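Local structure of ADP-ribosylglycohydrolase (Thermus thermophilus, 2YZV) at residues L188-R194 with V206-W211; H199-V205 with Y220-A226; D9-A14 with G264-G270; A151-A155 with L165-E169. The protein belongs to the ADP-ribosylglycohydrolase family, has an all-helical fold and carries bound magnesium ions. One frame throughout, in Å; residues are numbered along the deposited sequence.

Contacts 1, 2 and 4 form one connected region of this helical protein. Contacts 1 and 2 share helix 200-209, and their centres lie about 10 Å apart. They join where Gly209 N probably bonds to Arg204 O at 2.9 Å. Contact 2 meets contact 4, about 13 Å away between centres, where His199 N probably bonds to Glu166 OE1 at 2.7 Å. Contact 1 brushes contact 4 at Phe193 and Glu169. Contact 3 stands apart, its centre 22 to 25 Å from the others, and pairs helix 4-26 with helix 252-267. That helix also carries magnesium ligands Asp253 and Thr254. In contact 2, the side chain of Tyr220 is about 12 Å from a magnesium ion.

Contact 1 (L188-R194 with V206-W211); sequences LALEPFR and VEGGFW
Leu188 O accepts from a water at 2.8 Å and has Phe210 CZ close by, 3.3 Å from the same Leu188 O. The water also donates to Val206 O, at 2.8 Å, and so joins the two carbonyls. Arg194 adds to the polar side. Its chain bends at chi2 and chi3 and turns the guanidinium back to its own segment, where Arg194 NH1 donates to Ala189 O at 3.0 Å. The acceptor uses an in-plane lone pair. Val206 O lies over one face of this guanidinium, and Arg194 CD rests 3.5 Å from Val206 CG1. The same CG1 also meets Phe193 CB and Leu190 CB, so this one methyl is packed by three residues. The other end is aromatic. Phe210 CE1 sits over the centre of the Trp211 ring, 3.3 Å above its plane. Leu188 divides its methyls between the two rings: CD2 goes to Phe210, and Leu188 CD1 reaches Trp211 CH2 at 3.7 Å. Gly208, with positive phi, is the C-prime residue of the Schellman motif that ends this helix. Helix 162-179 packs against Leu190 and Phe193 through Val170, while helix 221-234 meets Leu188 and Phe210 through Leu229.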
loop_
_atom_site.group_PDB
_atom_site.type_symbol
_atom_site.label_atom_id
_atom_site.label_comp_id
_atom_site.label_asym_id
_atom_site.label_seq_id
_atom_site.Cartn_x
_atom_site.Cartn_y
_atom_site.Cartn_z
ATOM N N LEU A 188 7.532 13.455 -5.843
ATOM C CA LEU A 188 7.987 12.856 -7.093
ATOM C C LEU A 188 9.483 13.025 -7.350
ATOM O O LEU A 188 10.082 12.221 -8.057
ATOM C CB LEU A 188 7.185 13.430 -8.267
ATOM C CG LEU A 188 5.677 13.185 -8.175
ATOM C CD1 LEU A 188 4.969 13.900 -9.321
ATOM C CD2 LEU A 188 5.395 11.682 -8.211
ATOM N N ALA A 189 10.093 14.054 -6.767
ATOM C CA ALA A 189 11.520 14.282 -6.964
ATOM C C ALA A 189 12.355 13.221 -6.244
ATOM O O ALA A 189 13.492 12.958 -6.633
ATOM C CB ALA A 189 11.903 15.684 -6.492
ATOM N N LEU A 190 11.791 12.621 -5.194
ATOM C CA LEU A 190 12.472 11.552 -4.461
ATOM C C LEU A 190 13.939 11.879 -4.198
ATOM O O LEU A 190 14.803 11.008 -4.296
ATOM C CB LEU A 190 12.380 10.255 -5.275
ATOM C CG LEU A 190 10.958 9.703 -5.444
ATOM C CD1 LEU A 190 10.848 8.820 -6.681
ATOM C CD2 LEU A 190 10.587 8.924 -4.187
ATOM N N GLU A 191 14.204 13.130 -3.839
ATOM C CA GLU A 191 15.564 13.611 -3.612
ATOM C C GLU A 191 16.525 12.731 -2.801
ATOM O O GLU A 191 17.653 12.497 -3.226
ATOM C CB GLU A 191 15.512 15.017 -3.005
ATOM C CG GLU A 191 16.852 15.728 -2.977
ATOM C CD GLU A 191 16.715 17.200 -2.654
ATOM O OE1 GLU A 191 16.189 17.528 -1.568
ATOM O OE2 GLU A 191 17.133 18.032 -3.489
ATOM N N PRO A 192 16.100 12.230 -1.632
ATOM C CA PRO A 192 17.020 11.392 -0.852
ATOM C C PRO A 192 17.437 10.074 -1.507
ATOM O O PRO A 192 18.380 9.420 -1.057
ATOM C CB PRO A 192 16.265 11.179 0.459
ATOM C CG PRO A 192 14.835 11.236 0.034
ATOM C CD PRO A 192 14.820 12.402 -0.925
ATOM N N PHE A 193 16.746 9.689 -2.572
ATOM C CA PHE A 193 17.054 8.444 -3.264
ATOM C C PHE A 193 17.826 8.663 -4.561
ATOM O O PHE A 193 18.284 7.706 -5.192
ATOM C CB PHE A 193 15.756 7.679 -3.531
ATOM C CG PHE A 193 15.032 7.290 -2.281
ATOM C CD1 PHE A 193 15.507 6.252 -1.485
ATOM C CD2 PHE A 193 13.907 7.995 -1.867
ATOM C CE1 PHE A 193 14.871 5.922 -0.288
ATOM C CE2 PHE A 193 13.265 7.674 -0.671
ATOM C CZ PHE A 193 13.747 6.638 0.119
ATOM N N ARG A 194 17.977 9.925 -4.953
ATOM C CA ARG A 194 18.708 10.256 -6.170
ATOM C C ARG A 194 20.190 9.976 -5.938
ATOM O O ARG A 194 20.795 10.511 -5.009
ATOM C CB ARG A 194 18.498 11.730 -6.538
ATOM C CG ARG A 194 17.031 12.164 -6.575
ATOM C CD ARG A 194 16.185 11.264 -7.470
ATOM N NE ARG A 194 16.441 11.479 -8.892
ATOM C CZ ARG A 194 16.009 12.532 -9.579
ATOM N NH1 ARG A 194 15.295 13.476 -8.979
ATOM N NH2 ARG A 194 16.291 12.643 -10.871
ATOM N N VAL A 206 13.117 5.774 -9.632
ATOM C CA VAL A 206 13.439 6.997 -8.909
ATOM C C VAL A 206 13.956 8.105 -9.824
ATOM O O VAL A 206 13.718 9.288 -9.574
ATOM C CB VAL A 206 14.484 6.713 -7.803
ATOM C CG1 VAL A 206 14.910 8.010 -7.127
ATOM C CG2 VAL A 206 13.889 5.759 -6.777
ATOM N N GLU A 207 14.651 7.724 -10.891
ATOM C CA GLU A 207 15.196 8.704 -11.820
ATOM C C GLU A 207 14.232 9.183 -12.903
ATOM O O GLU A 207 14.649 9.840 -13.862
ATOM C CB GLU A 207 16.477 8.157 -12.449
ATOM C CG GLU A 207 17.610 8.027 -11.438
ATOM C CD GLU A 207 18.892 7.507 -12.048
ATOM O OE1 GLU A 207 19.921 7.493 -11.336
ATOM O OE2 GLU A 207 18.877 7.110 -13.233
ATOM N N GLY A 208 12.949 8.860 -12.755
ATOM C CA GLY A 208 11.967 9.317 -13.726
ATOM C C GLY A 208 11.239 8.284 -14.566
ATOM O O GLY A 208 10.492 8.642 -15.478
ATOM N N GLY A 209 11.444 7.006 -14.274
ATOM C CA GLY A 209 10.770 5.981 -15.046
ATOM C C GLY A 209 9.256 6.066 -14.940
ATOM O O GLY A 209 8.535 5.693 -15.865
ATOM N N PHE A 210 8.770 6.583 -13.818
ATOM C CA PHE A 210 7.336 6.692 -13.576
ATOM C C PHE A 210 6.590 7.754 -14.390
ATOM O O PHE A 210 5.360 7.777 -14.394
ATOM C CB PHE A 210 7.089 6.930 -12.081
ATOM C CG PHE A 210 7.670 8.219 -11.569
ATOM C CD1 PHE A 210 6.982 9.420 -11.730
ATOM C CD2 PHE A 210 8.918 8.236 -10.949
ATOM C CE1 PHE A 210 7.528 10.625 -11.280
ATOM C CE2 PHE A 210 9.478 9.438 -10.494
ATOM C CZ PHE A 210 8.777 10.636 -10.661
ATOM N N TRP A 211 7.315 8.633 -15.078
ATOM C CA TRP A 211 6.644 9.671 -15.863
ATOM C C TRP A 211 5.921 9.076 -17.074
ATOM O O TRP A 211 5.019 9.702 -17.641
ATOM C CB TRP A 211 7.649 10.735 -16.330
ATOM C CG TRP A 211 8.307 11.528 -15.216
ATOM C CD1 TRP A 211 9.643 11.585 -14.936
ATOM C CD2 TRP A 211 7.666 12.419 -14.290
ATOM N NE1 TRP A 211 9.876 12.458 -13.899
ATOM C CE2 TRP A 211 8.681 12.986 -13.484
ATOM C CE3 TRP A 211 6.334 12.800 -14.065
ATOM C CZ2 TRP A 211 8.408 13.912 -12.469
ATOM C CZ3 TRP A 211 6.062 13.727 -13.051
ATOM C CH2 TRP A 211 7.098 14.269 -12.268
HETATM O O HOH W 1 12.281 11.685 -9.749
#

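Contact 2 (H199-V205 with Y220-A226); sequences HPALRRV and YAPGTLA
The Tyr220 ring has Pro222 CD over the centre of one face, 3.4 Å above the plane, and the methyl of Ala201 at its edge. The His199 ring has Pro200 CD over one face and Ala201 CA in plane at its edge. The Tyr220 hydroxyl approaches this imidazole obliquely, with OH 3.5 Å from His199 CE1. These rings stand at the start of a pair of nearly parallel helices. The axes of 200-205 and 221-226 run 9° apart and approach to 9.3 Å. His199 and Tyr220 are the two N-cap residues. With CG anti to the backbone N (chi1 -180°), the His199 ring sits where ND1 can accept from Ala201 N at 3.0 Å. This is a capping bond. The hydrogen bond of Tyr220 OH goes instead to Glu163 of helix 162-179.

Beyond the caps the interface is apolar. Leu202 CD1 meets Leu225 CD2 at 4.0 Å, and the two side chains cross at a slant. Helix 162-179 lies beside them and touches Leu225 through Val170. On helix 221-234, Thr224 packs against Thr254, which places this helix next to a residue that binds magnesium. Further along, both methyls of Val205 lie near the methyl of Ala226. Val205 CG2 is 3.8 Å from Ala226 CB and 3.6 Å from Pro222 O.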
loop_
_atom_site.group_PDB
_atom_site.type_symbol
_atom_site.label_atom_id
_atom_site.label_comp_id
_atom_site.label_asym_id
_atom_site.label_seq_id
_atom_site.Cartn_x
_atom_site.Cartn_y
_atom_site.Cartn_z
ATOM N N HIS A 199 18.733 -1.060 -6.373
ATOM C CA HIS A 199 18.657 -2.054 -7.432
ATOM C C HIS A 199 18.404 -1.267 -8.723
ATOM O O HIS A 199 17.618 -0.323 -8.738
ATOM C CB HIS A 199 17.507 -3.016 -7.133
ATOM C CG HIS A 199 17.331 -4.093 -8.153
ATOM N ND1 HIS A 199 16.769 -3.863 -9.391
ATOM C CD2 HIS A 199 17.623 -5.415 -8.112
ATOM C CE1 HIS A 199 16.722 -4.997 -10.068
ATOM N NE2 HIS A 199 17.233 -5.953 -9.314
ATOM N N PRO A 200 19.083 -1.634 -9.821
ATOM C CA PRO A 200 18.921 -0.942 -11.104
ATOM C C PRO A 200 17.485 -0.645 -11.531
ATOM O O PRO A 200 17.206 0.428 -12.069
ATOM C CB PRO A 200 19.632 -1.871 -12.088
ATOM C CG PRO A 200 20.726 -2.437 -11.263
ATOM C CD PRO A 200 20.045 -2.744 -9.944
ATOM N N ALA A 201 16.580 -1.592 -11.303
ATOM C CA ALA A 201 15.184 -1.404 -11.690
ATOM C C ALA A 201 14.541 -0.285 -10.882
ATOM O O ALA A 201 13.793 0.537 -11.421
ATOM C CB ALA A 201 14.405 -2.701 -11.496
ATOM N N LEU A 202 14.834 -0.251 -9.588
ATOM C CA LEU A 202 14.270 0.776 -8.726
ATOM C C LEU A 202 14.947 2.109 -9.018
ATOM O O LEU A 202 14.320 3.162 -8.952
ATOM C CB LEU A 202 14.452 0.392 -7.256
ATOM C CG LEU A 202 13.733 1.283 -6.243
ATOM C CD1 LEU A 202 12.250 1.345 -6.565
ATOM C CD2 LEU A 202 13.955 0.740 -4.847
ATOM N N ARG A 203 16.232 2.054 -9.357
ATOM C CA ARG A 203 16.984 3.256 -9.686
ATOM C C ARG A 203 16.319 3.919 -10.896
ATOM O O ARG A 203 16.169 5.142 -10.947
ATOM C CB ARG A 203 18.433 2.887 -10.016
ATOM C CG ARG A 203 19.351 4.069 -10.257
ATOM C CD ARG A 203 20.697 3.600 -10.799
ATOM N NE ARG A 203 21.376 2.676 -9.891
ATOM C CZ ARG A 203 22.080 3.049 -8.826
ATOM N NH1 ARG A 203 22.206 4.336 -8.527
ATOM N NH2 ARG A 203 22.656 2.136 -8.056
ATOM N N ARG A 204 15.916 3.112 -11.873
ATOM C CA ARG A 204 15.264 3.669 -13.051
ATOM C C ARG A 204 13.942 4.338 -12.695
ATOM O O ARG A 204 13.553 5.321 -13.325
ATOM C CB ARG A 204 15.038 2.594 -14.123
ATOM C CG ARG A 204 16.099 2.624 -15.226
ATOM C CD ARG A 204 15.802 1.634 -16.344
ATOM N NE ARG A 204 16.065 0.250 -15.962
ATOM C CZ ARG A 204 17.277 -0.271 -15.798
ATOM N NH1 ARG A 204 18.360 0.472 -15.980
ATOM N NH2 ARG A 204 17.402 -1.545 -15.452
ATOM N N VAL A 205 13.254 3.813 -11.684
ATOM C CA VAL A 205 11.987 4.400 -11.273
ATOM C C VAL A 205 12.233 5.757 -10.622
ATOM O O VAL A 205 11.645 6.766 -11.016
ATOM C CB VAL A 205 11.236 3.489 -10.271
ATOM C CG1 VAL A 205 10.024 4.222 -9.696
ATOM C CG2 VAL A 205 10.787 2.211 -10.975
ATOM N N TYR A 220 5.446 -6.797 -9.993
ATOM C CA TYR A 220 6.835 -6.612 -9.570
ATOM C C TYR A 220 6.891 -5.318 -8.750
ATOM O O TYR A 220 6.454 -4.277 -9.222
ATOM C CB TYR A 220 7.707 -6.519 -10.829
ATOM C CG TYR A 220 9.191 -6.341 -10.622
ATOM C CD1 TYR A 220 9.918 -7.210 -9.809
ATOM C CD2 TYR A 220 9.883 -5.340 -11.301
ATOM C CE1 TYR A 220 11.301 -7.092 -9.682
ATOM C CE2 TYR A 220 11.264 -5.211 -11.183
ATOM C CZ TYR A 220 11.966 -6.090 -10.373
ATOM O OH TYR A 220 13.328 -5.964 -10.258
ATOM N N ALA A 221 7.432 -5.386 -7.532
ATOM C CA ALA A 221 7.484 -4.217 -6.646
ATOM C C ALA A 221 7.901 -2.888 -7.277
ATOM O O ALA A 221 7.191 -1.893 -7.143
ATOM C CB ALA A 221 8.362 -4.516 -5.424
ATOM N N PRO A 222 9.060 -2.839 -7.952
ATOM C CA PRO A 222 9.456 -1.563 -8.557
ATOM C C PRO A 222 8.421 -1.066 -9.566
ATOM O O PRO A 222 8.138 0.133 -9.640
ATOM C CB PRO A 222 10.791 -1.892 -9.219
ATOM C CG PRO A 222 11.347 -2.971 -8.334
ATOM C CD PRO A 222 10.136 -3.839 -8.080
ATOM N N GLY A 223 7.862 -1.993 -10.340
ATOM C CA GLY A 223 6.869 -1.627 -11.337
ATOM C C GLY A 223 5.563 -1.162 -10.722
ATOM O O GLY A 223 4.896 -0.268 -11.256
ATOM N N THR A 224 5.184 -1.766 -9.601
ATOM C CA THR A 224 3.949 -1.384 -8.926
ATOM C C THR A 224 4.111 0.029 -8.382
ATOM O O THR A 224 3.217 0.867 -8.511
ATOM C CB THR A 224 3.637 -2.338 -7.765
ATOM O OG1 THR A 224 3.558 -3.678 -8.269
ATOM C CG2 THR A 224 2.317 -1.964 -7.104
ATOM N N LEU A 225 5.263 0.285 -7.772
ATOM C CA LEU A 225 5.543 1.606 -7.233
ATOM C C LEU A 225 5.513 2.631 -8.364
ATOM O O LEU A 225 4.906 3.695 -8.233
ATOM C CB LEU A 225 6.917 1.617 -6.552
ATOM C CG LEU A 225 7.355 2.952 -5.943
ATOM C CD1 LEU A 225 6.352 3.404 -4.890
ATOM C CD2 LEU A 225 8.740 2.786 -5.326
ATOM N N ALA A 226 6.151 2.300 -9.483
ATOM C CA ALA A 226 6.197 3.210 -10.627
ATOM C C ALA A 226 4.811 3.515 -11.189
ATOM O O ALA A 226 4.541 4.641 -11.612
ATOM C CB ALA A 226 7.086 2.623 -11.722
#

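Contact 3 (D9-A14 with G264-G270); sequences DRRLGA and GAYYGLG
Leu269 N donates to Asp9 O at 2.9 Å. Leu269 and Arg10 have the most surface buried here; Ala265 comes next, closely followed by Asp9. Gly13 N reaches Asp9 O from the opposite face of the carbonyl plane, so this oxygen is held by two donors. The Asp9 carboxylate takes the next amide: Gly270 N bonds to Asp9 OD2 at 2.9 Å, on the syn lone pair. The Leu269 side chain turns to Leu12, with CD2 3.9 Å from Leu12 CB.

Arg10 is extended from CG to NE. Arg10 NH1 donates to Ala265 O at 2.9 Å in the guanidinium plane, and to Tyr266 O at 3.0 Å from above the carbonyl plane. Its NE pairs with Glu6. One arginine nitrogen thus donates to two carbonyls near the C-terminal end of helix 252-267. The Ala265 methyl meets that of Ala14 at 3.8 Å. Between these two grips the backbones come very close at Gly13 and Gly264, with Gly264 CA 3.2 Å from Gly13 O in a CA-H...O contact. The contact thus ties helix 4-26 to the end of helix 252-267. Helix 283-298 packs on Leu12, and helix 162-179 meets Arg10 and Ala265 through Leu179.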
loop_
_atom_site.group_PDB
_atom_site.type_symbol
_atom_site.label_atom_id
_atom_site.label_comp_id
_atom_site.label_asym_id
_atom_site.label_seq_id
_atom_site.Cartn_x
_atom_site.Cartn_y
_atom_site.Cartn_z
ATOM N N ASP A 9 -7.104 13.875 8.994
ATOM C CA ASP A 9 -7.640 13.617 7.662
ATOM C C ASP A 9 -6.629 12.911 6.757
ATOM O O ASP A 9 -7.000 12.062 5.940
ATOM C CB ASP A 9 -8.075 14.942 7.023
ATOM C CG ASP A 9 -8.910 14.750 5.771
ATOM O OD1 ASP A 9 -8.716 15.517 4.806
ATOM O OD2 ASP A 9 -9.774 13.847 5.754
ATOM N N ARG A 10 -5.352 13.257 6.904
ATOM C CA ARG A 10 -4.315 12.641 6.084
ATOM C C ARG A 10 -4.070 11.183 6.462
ATOM O O ARG A 10 -3.881 10.329 5.590
ATOM C CB ARG A 10 -3.001 13.415 6.205
ATOM C CG ARG A 10 -3.023 14.814 5.611
ATOM C CD ARG A 10 -1.651 15.456 5.746
ATOM N NE ARG A 10 -1.601 16.814 5.207
ATOM C CZ ARG A 10 -1.603 17.112 3.912
ATOM N NH1 ARG A 10 -1.651 16.146 3.002
ATOM N NH2 ARG A 10 -1.556 18.381 3.523
ATOM N N ARG A 11 -4.054 10.895 7.760
ATOM C CA ARG A 11 -3.825 9.529 8.214
ATOM C C ARG A 11 -5.016 8.649 7.850
ATOM O O ARG A 11 -4.843 7.519 7.396
ATOM C CB ARG A 11 -3.571 9.490 9.725
ATOM C CG ARG A 11 -2.160 9.916 10.140
ATOM C CD ARG A 11 -1.933 11.412 9.964
ATOM N NE ARG A 11 -0.553 11.797 10.245
ATOM C CZ ARG A 11 -0.097 13.044 10.162
ATOM N NH1 ARG A 11 -0.917 14.026 9.807
ATOM N NH2 ARG A 11 1.176 13.312 10.423
ATOM N N LEU A 12 -6.227 9.164 8.043
ATOM C CA LEU A 12 -7.419 8.397 7.698
ATOM C C LEU A 12 -7.452 8.179 6.189
ATOM O O LEU A 12 -7.838 7.111 5.712
ATOM C CB LEU A 12 -8.683 9.144 8.140
ATOM C CG LEU A 12 -9.054 9.134 9.629
ATOM C CD1 LEU A 12 -9.736 7.829 9.972
ATOM C CD2 LEU A 12 -7.816 9.348 10.491
ATOM N N GLY A 13 -7.043 9.199 5.441
ATOM C CA GLY A 13 -7.037 9.100 3.993
ATOM C C GLY A 13 -6.087 8.038 3.470
ATOM O O GLY A 13 -6.411 7.313 2.531
ATOM N N ALA A 14 -4.905 7.945 4.066
ATOM C CA ALA A 14 -3.932 6.952 3.622
ATOM C C ALA A 14 -4.420 5.525 3.881
ATOM O O ALA A 14 -4.250 4.645 3.038
ATOM C CB ALA A 14 -2.586 7.187 4.315
ATOM N N GLY A 264 -4.068 9.135 -0.689
ATOM C CA GLY A 264 -4.910 9.335 0.481
ATOM C C GLY A 264 -4.221 10.243 1.485
ATOM O O GLY A 264 -4.844 11.125 2.084
ATOM N N ALA A 265 -2.925 10.027 1.677
ATOM C CA ALA A 265 -2.152 10.849 2.607
ATOM C C ALA A 265 -1.989 12.266 2.061
ATOM O O ALA A 265 -1.976 13.243 2.819
ATOM C CB ALA A 265 -0.777 10.227 2.834
ATOM N N TYR A 266 -1.868 12.372 0.743
ATOM C CA TYR A 266 -1.678 13.660 0.084
ATOM C C TYR A 266 -2.942 14.516 0.006
ATOM O O TYR A 266 -2.924 15.696 0.376
ATOM C CB TYR A 266 -1.133 13.444 -1.330
ATOM C CG TYR A 266 -0.830 14.728 -2.064
ATOM C CD1 TYR A 266 0.269 15.507 -1.710
ATOM C CD2 TYR A 266 -1.652 15.172 -3.096
ATOM C CE1 TYR A 266 0.544 16.703 -2.366
ATOM C CE2 TYR A 266 -1.386 16.371 -3.762
ATOM C CZ TYR A 266 -0.285 17.128 -3.388
ATOM O OH TYR A 266 -0.017 18.314 -4.032
ATOM N N TYR A 267 -4.034 13.925 -0.476
ATOM C CA TYR A 267 -5.302 14.642 -0.634
ATOM C C TYR A 267 -6.194 14.618 0.606
ATOM O O TYR A 267 -7.026 15.514 0.796
ATOM C CB TYR A 267 -6.087 14.066 -1.814
ATOM C CG TYR A 267 -5.424 14.215 -3.165
ATOM C CD1 TYR A 267 -5.251 15.473 -3.750
ATOM C CD2 TYR A 267 -5.011 13.094 -3.883
ATOM C CE1 TYR A 267 -4.691 15.604 -5.020
ATOM C CE2 TYR A 267 -4.451 13.214 -5.150
ATOM C CZ TYR A 267 -4.297 14.468 -5.714
ATOM O OH TYR A 267 -3.773 14.578 -6.981
ATOM N N GLY A 268 -6.040 13.589 1.432
ATOM C CA GLY A 268 -6.839 13.478 2.641
ATOM C C GLY A 268 -8.162 12.758 2.448
ATOM O O GLY A 268 -8.690 12.690 1.340
ATOM N N LEU A 269 -8.701 12.224 3.542
ATOM C CA LEU A 269 -9.964 11.491 3.516
ATOM C C LEU A 269 -11.108 12.285 2.889
ATOM O O LEU A 269 -11.914 11.737 2.138
ATOM C CB LEU A 269 -10.364 11.082 4.939
ATOM C CG LEU A 269 -11.611 10.198 5.039
ATOM C CD1 LEU A 269 -11.303 8.812 4.482
ATOM C CD2 LEU A 269 -12.057 10.097 6.486
ATOM N N GLY A 270 -11.175 13.575 3.203
ATOM C CA GLY A 270 -12.239 14.408 2.671
ATOM C C GLY A 270 -12.269 14.524 1.158
ATOM O O GLY A 270 -13.306 14.865 0.585
HETATM O O HOH W 2 -9.278 16.035 2.324
HETATM O O HOH W 3 -0.632 18.105 0.742
#

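Contact 4 (A151-A155 with L165-E169); sequences ARRAA and LEATE
Leu165 and Ala155 meet in the tight, buried part of this contact, with Leu165 CD2 3.7 Å from Ala155 CB. The motif is two consecutive helices joined by a short loop. Helices 147-156 and 162-179 follow each other in the chain, and their local axes run at 135°, with a closest approach of 8.5 Å. Small residues at the crossing are consistent with this approach. Ala151 and Ala155 both face Thr168, whose CG2 lies 3.5 Å from Ala151 O. Thr168 OG1 bonds back to Ala164 O of its own helix, so its polar end is satisfied there. Pro130 and Leu131 of helix 129-132 also pack against Thr168.

The other side is polar and more open. Arg152, partly exposed, has CG anti to the backbone N (chi1 173°) and a bend at chi3, which swings the guanidinium across Leu165. Leu165 CB sits over the centre of one guanidinium face, 3.8 Å above it. Along its edge the group pairs with Glu169 in a salt bridge. A second, weak bond runs from Arg152 NH2 to Glu169 OE1. A water links Arg152 NH2 to Glu166 OE2, and Glu166 is further held by Arg162 and His199 N. The shorter bond of the salt bridge is nearly straight: Arg152 NE donates to Glu169 OE2 at 2.7 Å and 171°, reaching that oxygen from above the carboxylate plane.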
loop_
_atom_site.group_PDB
_atom_site.type_symbol
_atom_site.label_atom_id
_atom_site.label_comp_id
_atom_site.label_asym_id
_atom_site.label_seq_id
_atom_site.Cartn_x
_atom_site.Cartn_y
_atom_site.Cartn_z
ATOM N N ALA A 151 10.417 -0.401 8.101
ATOM C CA ALA A 151 9.705 -0.727 6.865
ATOM C C ALA A 151 10.377 -1.908 6.173
ATOM O O ALA A 151 9.702 -2.795 5.647
ATOM C CB ALA A 151 9.672 0.482 5.932
ATOM N N ARG A 152 11.707 -1.922 6.170
ATOM C CA ARG A 152 12.429 -3.024 5.544
ATOM C C ARG A 152 12.134 -4.314 6.298
ATOM O O ARG A 152 11.911 -5.363 5.695
ATOM C CB ARG A 152 13.938 -2.754 5.535
ATOM C CG ARG A 152 14.770 -3.940 5.059
ATOM C CD ARG A 152 16.233 -3.563 4.899
ATOM N NE ARG A 152 16.440 -2.700 3.741
ATOM C CZ ARG A 152 17.076 -3.069 2.632
ATOM N NH1 ARG A 152 17.579 -4.291 2.522
ATOM N NH2 ARG A 152 17.200 -2.217 1.627
ATOM N N ARG A 153 12.132 -4.239 7.626
ATOM C CA ARG A 153 11.847 -5.419 8.431
ATOM C C ARG A 153 10.414 -5.899 8.190
ATOM O O ARG A 153 10.161 -7.103 8.113
ATOM C CB ARG A 153 12.080 -5.108 9.914
ATOM C CG ARG A 153 13.559 -4.970 10.261
ATOM C CD ARG A 153 13.761 -4.355 11.637
ATOM N NE ARG A 153 13.198 -5.169 12.708
ATOM C CZ ARG A 153 13.021 -4.733 13.951
ATOM N NH1 ARG A 153 13.361 -3.490 14.265
ATOM N NH2 ARG A 153 12.500 -5.531 14.876
ATOM N N ALA A 154 9.484 -4.959 8.049
ATOM C CA ALA A 154 8.084 -5.309 7.806
ATOM C C ALA A 154 7.931 -6.003 6.455
ATOM O O ALA A 154 7.058 -6.856 6.276
ATOM C CB ALA A 154 7.213 -4.054 7.854
ATOM N N ALA A 155 8.774 -5.638 5.500
ATOM C CA ALA A 155 8.715 -6.253 4.184
ATOM C C ALA A 155 9.337 -7.644 4.236
ATOM O O ALA A 155 8.817 -8.586 3.638
ATOM C CB ALA A 155 9.459 -5.390 3.160
ATOM N N LEU A 165 12.508 -4.840 -0.929
ATOM C CA LEU A 165 12.844 -4.195 0.331
ATOM C C LEU A 165 13.062 -2.696 0.108
ATOM O O LEU A 165 12.543 -1.870 0.855
ATOM C CB LEU A 165 14.104 -4.829 0.932
ATOM C CG LEU A 165 13.986 -6.334 1.187
ATOM C CD1 LEU A 165 15.217 -6.824 1.932
ATOM C CD2 LEU A 165 12.733 -6.636 1.997
ATOM N N GLU A 166 13.813 -2.347 -0.934
ATOM C CA GLU A 166 14.087 -0.941 -1.218
ATOM C C GLU A 166 12.833 -0.183 -1.653
ATOM O O GLU A 166 12.660 0.984 -1.304
ATOM C CB GLU A 166 15.166 -0.819 -2.296
ATOM C CG GLU A 166 16.500 -1.423 -1.891
ATOM C CD GLU A 166 17.533 -1.339 -2.994
ATOM O OE1 GLU A 166 17.132 -1.311 -4.173
ATOM O OE2 GLU A 166 18.741 -1.315 -2.677
ATOM N N ALA A 167 11.966 -0.834 -2.422
ATOM C CA ALA A 167 10.738 -0.180 -2.869
ATOM C C ALA A 167 9.876 0.149 -1.653
ATOM O O ALA A 167 9.193 1.173 -1.622
ATOM C CB ALA A 167 9.973 -1.089 -3.824
ATOM N N THR A 168 9.917 -0.724 -0.652
ATOM C CA THR A 168 9.145 -0.514 0.564
ATOM C C THR A 168 9.696 0.693 1.318
ATOM O O THR A 168 8.935 1.502 1.853
ATOM C CB THR A 168 9.181 -1.766 1.468
ATOM O OG1 THR A 168 8.674 -2.889 0.733
ATOM C CG2 THR A 168 8.317 -1.553 2.714
ATOM N N GLU A 169 11.019 0.821 1.350
ATOM C CA GLU A 169 11.642 1.953 2.028
ATOM C C GLU A 169 11.263 3.255 1.328
ATOM O O GLU A 169 10.991 4.265 1.983
ATOM C CB GLU A 169 13.163 1.788 2.054
ATOM C CG GLU A 169 13.622 0.545 2.798
ATOM C CD GLU A 169 15.126 0.369 2.772
ATOM O OE1 GLU A 169 15.737 0.658 1.721
ATOM O OE2 GLU A 169 15.695 -0.067 3.793
HETATM O O HOH W 4 19.342 -2.472 -0.283
#